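Local structure of poly(ADP-ribose) glycohydrolase (Thermomonospora curvata, 3SIG) at residues A[215-220]-A[234-239]; A[194-199]-A[229-234]; A[17-20]-A[26-29]. The protein catalyses the hydrolysis of ribose–ribose glycosidic bonds in poly(ADP-ribose), an activity that releases ADP-ribose, the ligand bound here. All blocks are in the same frame, centred on the assembly; numbering follows the deposited sequence.

Interaction 1 (A[215-220]-A[234-239]). With AR6 ([(2R,3S,4R,5R)-5-(6-aminopurin-9-yl)-3,4-dihydroxy-oxolan-2-yl]methyl [hydroxy-[[(2R,3S,4R,5S)-3,4,5-trihydroxyoxolan-2-yl]methoxy]phosphoryl] hydrogen phosphate), chain B.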
# COMPACT_ATOMS: atom_id res chain seq x y z
N LEU A 215 1.78 2.49 -11.12
CA LEU A 215 1.23 2.43 -9.78
C LEU A 215 0.14 1.41 -9.64
O LEU A 215 -0.67 1.18 -10.56
CB LEU A 215 0.60 3.74 -9.38
CG LEU A 215 1.43 5.00 -9.61
CD1 LEU A 215 0.65 6.24 -9.16
CD2 LEU A 215 2.81 4.97 -8.97
N VAL A 216 0.07 0.88 -8.45
CA VAL A 216 -1.08 0.07 -8.05
C VAL A 216 -1.74 0.77 -6.86
O VAL A 216 -1.15 0.83 -5.77
CB VAL A 216 -0.73 -1.39 -7.71
CG1 VAL A 216 -1.99 -2.13 -7.32
CG2 VAL A 216 -0.04 -2.10 -8.90
N LEU A 217 -2.92 1.31 -7.11
CA LEU A 217 -3.74 2.01 -6.12
C LEU A 217 -5.01 1.19 -5.92
O LEU A 217 -5.12 0.05 -6.38
CB LEU A 217 -4.09 3.43 -6.63
CG LEU A 217 -2.89 4.30 -6.99
CD1 LEU A 217 -3.35 5.65 -7.53
CD2 LEU A 217 -1.96 4.49 -5.82
N GLY A 218 -5.97 1.72 -5.18
CA GLY A 218 -7.20 0.96 -4.90
C GLY A 218 -8.05 1.74 -3.93
O GLY A 218 -7.91 2.97 -3.79
N ALA A 219 -8.92 1.00 -3.26
CA ALA A 219 -9.95 1.55 -2.38
C ALA A 219 -9.43 1.84 -0.98
O ALA A 219 -9.95 1.39 0.03
CB ALA A 219 -11.14 0.62 -2.34
N TRP A 220 -8.35 2.61 -0.96
CA TRP A 220 -7.63 3.08 0.22
C TRP A 220 -8.60 3.64 1.24
O TRP A 220 -9.44 4.48 0.92
CB TRP A 220 -6.71 4.20 -0.25
CG TRP A 220 -5.81 4.83 0.74
CD1 TRP A 220 -4.99 4.24 1.67
CD2 TRP A 220 -5.57 6.23 0.81
NE1 TRP A 220 -4.25 5.20 2.32
CE2 TRP A 220 -4.58 6.43 1.79
CE3 TRP A 220 -6.09 7.34 0.12
CZ2 TRP A 220 -4.11 7.69 2.13
CZ3 TRP A 220 -5.63 8.60 0.46
CH2 TRP A 220 -4.66 8.77 1.46
N GLU A 234 -13.22 9.53 -6.31
CA GLU A 234 -13.25 10.92 -6.79
C GLU A 234 -11.95 11.66 -6.44
O GLU A 234 -11.47 12.48 -7.23
CB GLU A 234 -14.47 11.67 -6.25
CG GLU A 234 -14.55 13.10 -6.72
CD GLU A 234 -14.71 13.23 -8.21
OE1 GLU A 234 -15.35 12.36 -8.82
OE2 GLU A 234 -14.22 14.23 -8.77
N THR A 235 -11.40 11.36 -5.27
CA THR A 235 -10.15 11.99 -4.83
C THR A 235 -9.06 11.68 -5.84
O THR A 235 -8.35 12.58 -6.33
CB THR A 235 -9.75 11.49 -3.45
OG1 THR A 235 -10.74 11.90 -2.50
CG2 THR A 235 -8.41 12.03 -3.00
N PHE A 236 -8.89 10.40 -6.17
CA PHE A 236 -7.88 10.01 -7.17
C PHE A 236 -8.21 10.58 -8.54
O PHE A 236 -7.31 11.01 -9.27
CB PHE A 236 -7.66 8.51 -7.23
CG PHE A 236 -6.96 7.96 -6.03
CD1 PHE A 236 -5.65 8.30 -5.77
CD2 PHE A 236 -7.58 7.03 -5.21
CE1 PHE A 236 -4.97 7.76 -4.65
CE2 PHE A 236 -6.90 6.48 -4.12
CZ PHE A 236 -5.59 6.85 -3.85
N ALA A 237 -9.49 10.62 -8.90
CA ALA A 237 -9.88 11.18 -10.19
C ALA A 237 -9.52 12.65 -10.33
O ALA A 237 -9.05 13.08 -11.39
CB ALA A 237 -11.38 11.02 -10.42
N GLY A 238 -9.74 13.43 -9.29
CA GLY A 238 -9.39 14.84 -9.35
C GLY A 238 -7.90 15.07 -9.53
O GLY A 238 -7.48 16.08 -10.10
N LEU A 239 -7.08 14.14 -9.06
CA LEU A 239 -5.63 14.24 -9.20
C LEU A 239 -5.14 13.76 -10.55
O LEU A 239 -4.17 14.31 -11.10
CB LEU A 239 -4.95 13.42 -8.09
CG LEU A 239 -5.15 14.02 -6.69
CD1 LEU A 239 -4.73 13.00 -5.61
CD2 LEU A 239 -4.45 15.34 -6.49
N1 AR6 B . -6.08 -6.02 -2.63
C2 AR6 B . -6.85 -5.07 -3.15
N3 AR6 B . -7.96 -4.54 -2.56
C4 AR6 B . -8.23 -5.06 -1.34
C5 AR6 B . -7.41 -6.08 -0.73
C6 AR6 B . -6.33 -6.51 -1.45
N6 AR6 B . -5.52 -7.52 -0.93
N7 AR6 B . -8.00 -6.34 0.56
C8 AR6 B . -9.04 -5.59 0.65
N9 AR6 B . -9.26 -4.79 -0.44
PA AR6 B . -8.58 -2.27 3.89
PB AR6 B . -8.34 0.48 5.03
C1' AR6 B . -10.28 -3.78 -0.73
O1A AR6 B . -9.82 -2.46 4.69
O1B AR6 B . -7.39 1.56 4.56
C1D AR6 B . -5.63 -2.89 8.20
O1D AR6 B . -5.83 -3.63 9.37
C2' AR6 B . -11.59 -4.00 -0.01
O2' AR6 B . -12.65 -3.59 -0.82
O2A AR6 B . -7.46 -3.27 4.06
O2B AR6 B . -9.81 0.75 4.98
C2D AR6 B . -4.56 -1.91 8.46
O2D AR6 B . -3.40 -2.39 9.07
C3' AR6 B . -11.45 -3.08 1.15
O3' AR6 B . -12.68 -2.61 1.60
O3A AR6 B . -8.03 -0.79 4.11
C3D AR6 B . -5.25 -0.70 8.91
O3D AR6 B . -5.33 -0.86 10.30
C4' AR6 B . -10.59 -1.96 0.66
O4' AR6 B . -9.85 -2.48 -0.42
C4D AR6 B . -6.56 -0.80 8.22
O4D AR6 B . -6.81 -2.16 7.91
C5' AR6 B . -9.67 -1.32 1.69
O5' AR6 B . -8.86 -2.31 2.30
C5D AR6 B . -6.66 0.06 6.96
O5D AR6 B . -7.99 0.00 6.49
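A single side chain, F236, makes every contact from the helical side, its ring pushed among L217, the carbonyl of G218 and the indole of W220. The setting is a beta-alpha-beta unit of the macrodomain-like fold, in which helix 229-240 links the parallel strands 214-217 and 252-256. With CG opposite its carbonyl carbon (chi1 -71°), F236 reaches to where the strand gives way to loop. L217 CD1 lies 4.3 Å from the ring centroid, an off-centre CH-pi contact in which the leucine methyl is equally near CD1 and CE1 of F236. CE2 of F236 comes obliquely to 3.7 Å from O of G218, while CZ of F236 packs 4.0 Å from CE3 of W220, the side chains crossing at about a right angle. W220 gives its NE1 proton to S175 O, which helps to hold the indole. The unit illustrates how a crossover helix packs a ring against a strand end and the start of the loop that meets the ligand. A219 centres an inverse gamma turn, W220 N bonding to G218 O at 2.9 Å. That turn brings A219 O to 3.2 Å from C5' of the bound ADP-ribose.

Interaction 2 (A[194-199]-A[229-234])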
# COMPACT_ATOMS: atom_id res chain seq x y z
N ARG A 194 -10.86 17.00 1.92
CA ARG A 194 -9.64 17.80 1.87
C ARG A 194 -8.45 17.00 2.40
O ARG A 194 -7.35 17.05 1.81
CB ARG A 194 -9.81 19.11 2.64
CG ARG A 194 -10.77 20.10 1.98
CD ARG A 194 -10.78 21.42 2.76
NE ARG A 194 -12.06 22.12 2.66
CZ ARG A 194 -13.02 22.07 3.60
NH1 ARG A 194 -12.84 21.37 4.71
NH2 ARG A 194 -14.15 22.74 3.42
N VAL A 195 -8.64 16.27 3.49
CA VAL A 195 -7.58 15.45 4.05
C VAL A 195 -7.19 14.35 3.03
O VAL A 195 -6.01 14.14 2.75
CB VAL A 195 -8.01 14.82 5.40
CG1 VAL A 195 -6.98 13.80 5.83
CG2 VAL A 195 -8.15 15.91 6.44
N LEU A 196 -8.16 13.70 2.42
CA LEU A 196 -7.90 12.65 1.45
C LEU A 196 -7.16 13.19 0.24
O LEU A 196 -6.20 12.58 -0.22
CB LEU A 196 -9.20 12.01 0.97
CG LEU A 196 -9.85 11.04 1.95
CD1 LEU A 196 -11.27 10.77 1.49
CD2 LEU A 196 -9.10 9.74 2.05
N ARG A 197 -7.56 14.34 -0.27
CA ARG A 197 -6.93 14.91 -1.43
C ARG A 197 -5.49 15.31 -1.15
O ARG A 197 -4.60 15.02 -1.95
CB ARG A 197 -7.72 16.11 -1.93
CG ARG A 197 -7.11 16.65 -3.20
CD ARG A 197 -7.96 17.71 -3.85
NE ARG A 197 -7.44 18.09 -5.15
CZ ARG A 197 -6.52 19.03 -5.34
NH1 ARG A 197 -6.02 19.69 -4.30
NH2 ARG A 197 -6.10 19.31 -6.57
N GLY A 198 -5.25 15.99 -0.03
CA GLY A 198 -3.90 16.38 0.31
C GLY A 198 -2.96 15.21 0.46
O GLY A 198 -1.79 15.22 0.02
N ARG A 199 -3.44 14.17 1.11
CA ARG A 199 -2.64 12.99 1.39
C ARG A 199 -2.39 12.17 0.16
O ARG A 199 -1.27 11.76 -0.10
CB ARG A 199 -3.31 12.19 2.52
CG ARG A 199 -2.43 11.13 3.16
CD ARG A 199 -3.02 10.62 4.46
NE ARG A 199 -3.15 11.71 5.44
CZ ARG A 199 -3.82 11.63 6.56
NH1 ARG A 199 -3.92 12.70 7.33
NH2 ARG A 199 -4.46 10.53 6.89
N PRO A 229 -16.26 4.85 -0.67
CA PRO A 229 -15.47 4.60 -1.88
C PRO A 229 -15.71 5.57 -3.03
O PRO A 229 -14.80 5.80 -3.82
CB PRO A 229 -15.81 3.16 -2.26
CG PRO A 229 -16.97 2.78 -1.46
CD PRO A 229 -17.16 3.73 -0.33
N ALA A 230 -16.90 6.11 -3.15
CA ALA A 230 -17.11 7.13 -4.17
C ALA A 230 -16.23 8.36 -3.92
O ALA A 230 -15.67 8.92 -4.85
CB ALA A 230 -18.60 7.53 -4.28
N GLN A 231 -16.10 8.77 -2.66
CA GLN A 231 -15.25 9.91 -2.33
C GLN A 231 -13.77 9.59 -2.56
O GLN A 231 -13.04 10.43 -3.06
CB GLN A 231 -15.47 10.36 -0.89
CG GLN A 231 -14.68 11.60 -0.52
CD GLN A 231 -15.02 12.09 0.86
OE1 GLN A 231 -15.11 11.31 1.82
NE2 GLN A 231 -15.24 13.38 0.98
N VAL A 232 -13.33 8.38 -2.26
CA VAL A 232 -11.92 8.05 -2.45
C VAL A 232 -11.63 7.93 -3.97
O VAL A 232 -10.63 8.45 -4.45
CB VAL A 232 -11.50 6.79 -1.68
CG1 VAL A 232 -10.07 6.46 -1.98
CG2 VAL A 232 -11.69 7.05 -0.16
N ALA A 233 -12.53 7.31 -4.73
CA ALA A 233 -12.36 7.26 -6.18
C ALA A 233 -12.32 8.67 -6.75
O ALA A 233 -11.47 8.99 -7.58
CB ALA A 233 -13.47 6.44 -6.82
N GLU A 234 -13.22 9.53 -6.31
CA GLU A 234 -13.25 10.92 -6.79
C GLU A 234 -11.95 11.66 -6.44
O GLU A 234 -11.47 12.48 -7.23
CB GLU A 234 -14.47 11.67 -6.25
CG GLU A 234 -14.55 13.10 -6.72
CD GLU A 234 -14.71 13.23 -8.21
OE1 GLU A 234 -15.35 12.36 -8.82
OE2 GLU A 234 -14.22 14.23 -8.77
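L196 and Q231 meet at about a right angle, the leucine methyl CD1 set against the outer half of the glutamine. This is the closer part of a small van der Waals junction between 194-199 of helix 189-209 and 229-234 of helix 229-240: CD1 of L196 sits 3.9 Å from Q231 OE1 and 4.0 Å from both CG and CD of Q231. The same methyl also reaches V232, whose CG2 lies 4.1 Å from L196 CD1, so one carbon serves both partners. Q231 reaches across because its CG is swung opposite the backbone N (chi1 -176°) and the chain runs on extended, carrying the amide toward the neighbouring helix. On the inner side the packing continues beyond the pair, with P178 against L196, and C222 and F270 against V232. The outer side is looser: R194, R197 and E234 are exposed and make no contact across the two segments, and Q231 itself is partly exposed. E234 turns instead to a salt bridge with R273. As an example of helix pairing, the contact across the two segments is van der Waals in kind, and the hydrogen bond lies just outside it: Q231 NE2 bonds to V189 O, at the start of the same helix that carries L196. The glutamine's aliphatic part and OE1 therefore supply nondirectional contact, while its NH2 group provides a directional tie between the helices.

Interaction 3 (A[17-20]-A[26-29])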
# COMPACT_ATOMS: atom_id res chain seq x y z
N ARG A 17 15.89 -15.69 8.73
CA ARG A 17 16.83 -16.68 8.22
C ARG A 17 17.40 -16.24 6.86
O ARG A 17 18.47 -16.69 6.50
CB ARG A 17 16.17 -18.05 8.08
CG ARG A 17 15.77 -18.67 9.40
CD ARG A 17 16.97 -19.26 10.12
NE ARG A 17 16.55 -20.34 11.00
CZ ARG A 17 16.08 -21.51 10.59
NH1 ARG A 17 15.96 -21.78 9.29
NH2 ARG A 17 15.70 -22.43 11.47
N GLY A 18 16.69 -15.40 6.14
CA GLY A 18 17.17 -14.88 4.86
C GLY A 18 16.95 -15.78 3.65
O GLY A 18 17.50 -15.49 2.61
N ARG A 19 16.09 -16.79 3.75
CA ARG A 19 15.82 -17.69 2.63
C ARG A 19 14.50 -18.40 2.94
O ARG A 19 14.03 -18.43 4.10
CB ARG A 19 16.99 -18.67 2.39
CG ARG A 19 17.39 -19.56 3.60
CD ARG A 19 18.65 -20.37 3.32
NE ARG A 19 19.63 -19.59 2.58
CZ ARG A 19 20.79 -19.19 3.05
NH1 ARG A 19 21.16 -19.55 4.27
NH2 ARG A 19 21.61 -18.46 2.31
N TYR A 20 13.88 -18.95 1.89
CA TYR A 20 12.70 -19.80 2.04
C TYR A 20 12.74 -20.92 1.04
O TYR A 20 13.50 -20.89 0.09
CB TYR A 20 11.44 -18.97 1.87
CG TYR A 20 11.17 -18.42 0.47
CD1 TYR A 20 10.53 -19.19 -0.49
CD2 TYR A 20 11.50 -17.12 0.13
CE1 TYR A 20 10.28 -18.68 -1.77
CE2 TYR A 20 11.25 -16.61 -1.13
CZ TYR A 20 10.62 -17.37 -2.07
OH TYR A 20 10.39 -16.83 -3.32
N ARG A 26 13.12 -25.64 -4.52
CA ARG A 26 14.14 -24.62 -4.69
C ARG A 26 14.24 -23.79 -3.40
O ARG A 26 13.24 -23.34 -2.87
CB ARG A 26 13.75 -23.71 -5.87
CG ARG A 26 14.64 -22.49 -6.09
CD ARG A 26 14.15 -21.60 -7.25
NE ARG A 26 15.23 -20.73 -7.72
CZ ARG A 26 15.25 -19.39 -7.65
NH1 ARG A 26 14.23 -18.71 -7.14
NH2 ARG A 26 16.30 -18.72 -8.10
N VAL A 27 15.47 -23.55 -2.94
CA VAL A 27 15.71 -22.68 -1.80
C VAL A 27 16.08 -21.29 -2.34
O VAL A 27 17.09 -21.12 -3.03
CB VAL A 27 16.77 -23.25 -0.83
CG1 VAL A 27 16.95 -22.31 0.31
CG2 VAL A 27 16.33 -24.63 -0.33
N VAL A 28 15.24 -20.34 -2.04
CA VAL A 28 15.33 -19.00 -2.59
C VAL A 28 15.95 -18.04 -1.56
O VAL A 28 15.41 -17.86 -0.48
CB VAL A 28 13.91 -18.48 -2.97
CG1 VAL A 28 14.02 -17.07 -3.53
CG2 VAL A 28 13.25 -19.42 -3.96
N PRO A 29 17.08 -17.39 -1.92
CA PRO A 29 17.70 -16.43 -1.01
C PRO A 29 17.03 -15.06 -1.08
O PRO A 29 16.76 -14.61 -2.18
CB PRO A 29 19.14 -16.35 -1.55
CG PRO A 29 19.00 -16.62 -2.99
CD PRO A 29 17.84 -17.56 -3.16
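Y20 and V28 exchange two backbone hydrogen bonds, the hydrogen-bonded pair of a short antiparallel beta hairpin. V28 N gives its proton to Y20 O at 2.8 Å, with 164° at the hydrogen. The return bond, from Y20 N to V28 O, is 3.0 Å long and somewhat less straight, at 156°. Each acceptor takes a weaker CA-H...O contact as well: R19 CA lies 3.1 Å from V28 O, and V27 CA lies 3.4 Å from Y20 O. Next along the ladder R19 faces P29 as a non-hydrogen-bonded pair, their CA atoms 4.3 Å apart; proline, having no N-H, fits a position where none is asked for across the pair.

Packing differs between the two faces. On the buried one, V28 sits over one face of the Y20 ring, its CB 3.8 Å from the ring centroid in a CH-pi contact, and CG1 of V28 extends to 3.6 Å from the phenol OH. The ring lies alongside the valine because chi1 of 68° places CG between the backbone N and the carbonyl carbon. R19 and P29 project to the other, exposed face, where CD of R19 also rests 4.0 Å from V27 CG1.

The hairpin follows helix 2-17 directly, G18 leaving the helix with a positive phi and making a backbone hydrogen bond to I30; helix 31-39 comes next. Y20 makes several of the contacts between this small two-stranded unit and the larger sheet: its OH bonds to L164 O, its ring meets F156 of strand 147-157, and L163 and P167 of strand 163-175 pack against it, P167 touching V28 too.

Overall arrangement
From the N terminus, interaction 3 comes first, closing a short hairpin between helices 2-17 and 31-39 before either of the others opens. Much later, interactions 1 and 2 cross. Interaction 2 closes the longer loop, 29 residues running from helix 189-209 through strand 214-217 to helix 229-240; interaction 1 closes the 13-residue connection from that strand into its crossover helix. They share E234 and touch directly, W220 CH2 lying 3.7 Å from R199 CG, so two helices and a strand of the central sheet form one continuous body beside the ADP-ribose pocket. Interaction 3 lies on the opposite side of the chain's centre, about 35 Å from interaction 1 and 40 Å from interaction 2, centre to centre.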